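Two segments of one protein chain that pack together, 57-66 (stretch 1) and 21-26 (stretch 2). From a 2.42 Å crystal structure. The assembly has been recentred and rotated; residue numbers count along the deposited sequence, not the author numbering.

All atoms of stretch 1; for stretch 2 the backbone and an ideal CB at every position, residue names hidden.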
# COMPACT_ATOMS: atom_id res chain seq x y z
N THR A 57 27.50 -7.24 3.22
CA THR A 57 27.85 -8.35 2.34
C THR A 57 26.98 -9.57 2.61
O THR A 57 26.47 -10.19 1.67
CB THR A 57 29.33 -8.74 2.47
OG1 THR A 57 30.17 -7.61 2.21
CG2 THR A 57 29.67 -9.85 1.48
N ASP A 58 26.80 -9.90 3.89
CA ASP A 58 25.95 -11.03 4.27
C ASP A 58 24.52 -10.80 3.82
O ASP A 58 23.84 -11.73 3.37
CB ASP A 58 25.99 -11.27 5.79
CG ASP A 58 27.35 -11.75 6.28
OD1 ASP A 58 27.76 -12.88 5.93
OD2 ASP A 58 28.00 -11.01 7.04
N ALA A 59 24.06 -9.56 3.93
CA ALA A 59 22.69 -9.22 3.58
C ALA A 59 22.44 -9.41 2.08
O ALA A 59 21.38 -9.89 1.68
CB ALA A 59 22.37 -7.80 4.00
N ILE A 60 23.41 -9.03 1.26
CA ILE A 60 23.26 -9.18 -0.18
C ILE A 60 23.28 -10.67 -0.55
O ILE A 60 22.53 -11.10 -1.44
CB ILE A 60 24.35 -8.41 -0.95
CG1 ILE A 60 24.33 -6.93 -0.56
CG2 ILE A 60 24.16 -8.57 -2.44
CD1 ILE A 60 22.96 -6.31 -0.66
N LYS A 61 24.12 -11.43 0.13
CA LYS A 61 24.18 -12.88 -0.06
C LYS A 61 22.83 -13.50 0.27
O LYS A 61 22.39 -14.45 -0.40
CB LYS A 61 25.26 -13.50 0.83
CG LYS A 61 26.37 -14.20 0.06
CD LYS A 61 27.37 -13.20 -0.50
CE LYS A 61 28.41 -13.87 -1.39
NZ LYS A 61 27.91 -14.11 -2.78
N ALA A 62 22.18 -12.96 1.29
CA ALA A 62 20.87 -13.43 1.72
C ALA A 62 19.81 -13.15 0.66
O ALA A 62 18.95 -13.99 0.38
CB ALA A 62 20.48 -12.78 3.04
N ALA A 63 19.87 -11.96 0.07
CA ALA A 63 18.90 -11.59 -0.95
C ALA A 63 19.09 -12.43 -2.20
O ALA A 63 18.11 -12.91 -2.80
CB ALA A 63 19.04 -10.12 -1.29
N GLN A 64 20.34 -12.62 -2.60
CA GLN A 64 20.66 -13.42 -3.78
C GLN A 64 20.17 -14.85 -3.60
O GLN A 64 19.55 -15.42 -4.51
CB GLN A 64 22.16 -13.37 -4.07
CG GLN A 64 22.63 -12.00 -4.58
CD GLN A 64 24.15 -11.86 -4.62
OE1 GLN A 64 24.88 -12.66 -4.04
NE2 GLN A 64 24.62 -10.82 -5.31
N ALA A 65 20.42 -15.42 -2.43
CA ALA A 65 19.89 -16.73 -2.09
C ALA A 65 18.36 -16.76 -2.23
O ALA A 65 17.81 -17.67 -2.85
CB ALA A 65 20.30 -17.13 -0.68
N ALA A 66 17.69 -15.77 -1.65
CA ALA A 66 16.24 -15.70 -1.72
C ALA A 66 15.75 -15.60 -3.16
O ALA A 66 14.79 -16.27 -3.55
CB ALA A 66 15.72 -14.53 -0.90
N UNK A 21 24.10 -18.14 15.14
CA UNK A 21 24.71 -17.78 13.86
C UNK A 21 23.72 -17.14 12.88
O UNK A 21 22.55 -16.91 13.21
CB UNK A 21 25.33 -19.02 13.22
N UNK A 22 24.21 -16.82 11.68
CA UNK A 22 23.35 -16.39 10.58
C UNK A 22 22.82 -17.61 9.85
O UNK A 22 23.36 -18.71 9.99
CB UNK A 22 24.10 -15.47 9.62
N UNK A 23 21.76 -17.44 9.06
CA UNK A 23 21.20 -18.56 8.30
C UNK A 23 20.94 -18.21 6.83
O UNK A 23 20.06 -17.41 6.52
CB UNK A 23 19.90 -19.02 8.95
N UNK A 24 21.73 -18.81 5.93
CA UNK A 24 21.57 -18.61 4.50
C UNK A 24 21.71 -19.93 3.74
O UNK A 24 22.67 -20.67 3.96
CB UNK A 24 22.59 -17.59 3.99
N UNK A 25 20.75 -20.23 2.87
CA UNK A 25 20.76 -21.45 2.06
C UNK A 25 20.87 -22.75 2.85
O UNK A 25 21.72 -23.59 2.56
CB UNK A 25 21.92 -21.38 1.07
N UNK A 26 19.99 -22.92 3.84
CA UNK A 26 20.00 -24.11 4.69
C UNK A 26 21.34 -24.33 5.38
O UNK A 26 21.71 -25.46 5.70
CB UNK A 26 19.65 -25.35 3.86

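Stretch 1 is a single helical run, its backbone bonded i to i+4 throughout, as in Ala62 N to Asp58 O at 2.9 Å. The strand at 22-24 passes it with a closest axis approach of 9.0 Å and an angle of 32° between N-to-C directions, so the two run roughly in the same sense. The CA-to-CA distance falls from 8.7 Å for Asp58 and position 22 to 5.9 Å for Ala62 and position 24. A side chain must therefore be longer at the start of the strand than farther along it to reach the helix.

Position 21 has phi/psi of -111/-178 and a CB with nothing of stretch 1 within 5.5 Å. The helix sets no requirement here, and almost any residue would suit. The deposited residue is Lys21, whose side chain makes its closest approach from Lys21 CB to Asp58 OD1, 9.8 Å.

At position 22, phi/psi of -86/162 is extended and CA-to-CB points toward the helix, yet the ideal CB still has no stretch 1 atom within 5.5 Å. The nearest helical residue by CA is Asp58, which offers a carboxylate. A small residue would fall short; a medium or long one could arrive, whether a polar side chain answering the carboxylate or an apolar one packing beside it. The residue is Leu22, and it packs: CD2 lies 3.8 Å from Asp58 CG. Both chi angles, -94° and 28°, sit between the usual wells.

Position 23, at -133/111, continues the strand, but its CB is out of reach of the helix, so stretch 1 does not discriminate. It is Phe23, with chi1 t; its nearest side-chain atom to stretch 1, Phe23 CB, is 8.6 Å from Ala62 CB, and the ring lies farther off.

Position 24 faces the helix at close range. CA-to-CB points toward it, and the ideal CB is 5.0 Å from Ala62 CA, 5.2 Å from Ala65 CB and 5.4 Å from Lys61 O. Two alanine methyls one turn apart leave a shallow apolar surface, which favours Val, Ile, Leu or Met; phi/psi of -138/130 is comfortable for a beta-branched residue. Ile24 occupies it, with chi1 m and chi2 t. Ile24 CD1 lies 4.0 Å from Ala62 CB and 3.6 Å from Asp58 O, while Ile24 CG2 lies 3.8 Å from Ala65 CB, so the two methyls meet different alanine methyls.

Position 25 turns to a positive phi, 56/51, which favours Gly, Asn or Asp. Its CB points sideways, 4.9 Å from Ala65 CB, and a short polar group could extend along the helix. Asn25 does so: ND2 comes to 3.7 Å from Ala65 CB. No direct hydrogen bond joins the stretches, but a water donates to Asn25 OD1 at 2.9 Å and to Ala65 O at 2.7 Å, bridging them.

Position 26 repeats the left-handed conformation at 57/27, again suiting Gly or Asn, with its CB out of reach. The side chain of the deposited Asn26 comes no nearer than 9.4 Å, from Asn26 CB to Ala65 CB.

Stretch 2, residues 21-26: KLFINN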
# COMPACT_ATOMS: atom_id res chain seq x y z
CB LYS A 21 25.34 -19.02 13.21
CG LYS A 21 26.56 -19.56 13.93
CD LYS A 21 27.31 -20.58 13.08
CE LYS A 21 28.61 -21.01 13.74
NZ LYS A 21 29.46 -21.82 12.82
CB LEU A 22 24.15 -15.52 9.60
CG LEU A 22 24.14 -14.00 9.74
CD1 LEU A 22 23.90 -13.54 11.18
CD2 LEU A 22 25.43 -13.41 9.17
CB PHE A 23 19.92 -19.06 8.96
CG PHE A 23 19.37 -20.30 8.34
CD1 PHE A 23 19.94 -21.54 8.61
CD2 PHE A 23 18.27 -20.24 7.50
CE1 PHE A 23 19.42 -22.70 8.05
CE2 PHE A 23 17.75 -21.40 6.94
CZ PHE A 23 18.32 -22.63 7.22
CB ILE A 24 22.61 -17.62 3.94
CG1 ILE A 24 22.49 -16.26 4.65
CG2 ILE A 24 22.43 -17.45 2.45
CD1 ILE A 24 23.43 -15.21 4.11
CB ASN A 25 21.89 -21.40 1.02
CG ASN A 25 21.40 -20.99 -0.35
OD1 ASN A 25 20.27 -21.31 -0.75
ND2 ASN A 25 22.24 -20.28 -1.09
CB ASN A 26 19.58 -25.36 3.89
CG ASN A 26 18.08 -25.54 3.83
OD1 ASN A 26 17.31 -24.71 4.33
ND2 ASN A 26 17.64 -26.63 3.22
O HOH W 1 18.98 -20.15 -3.04
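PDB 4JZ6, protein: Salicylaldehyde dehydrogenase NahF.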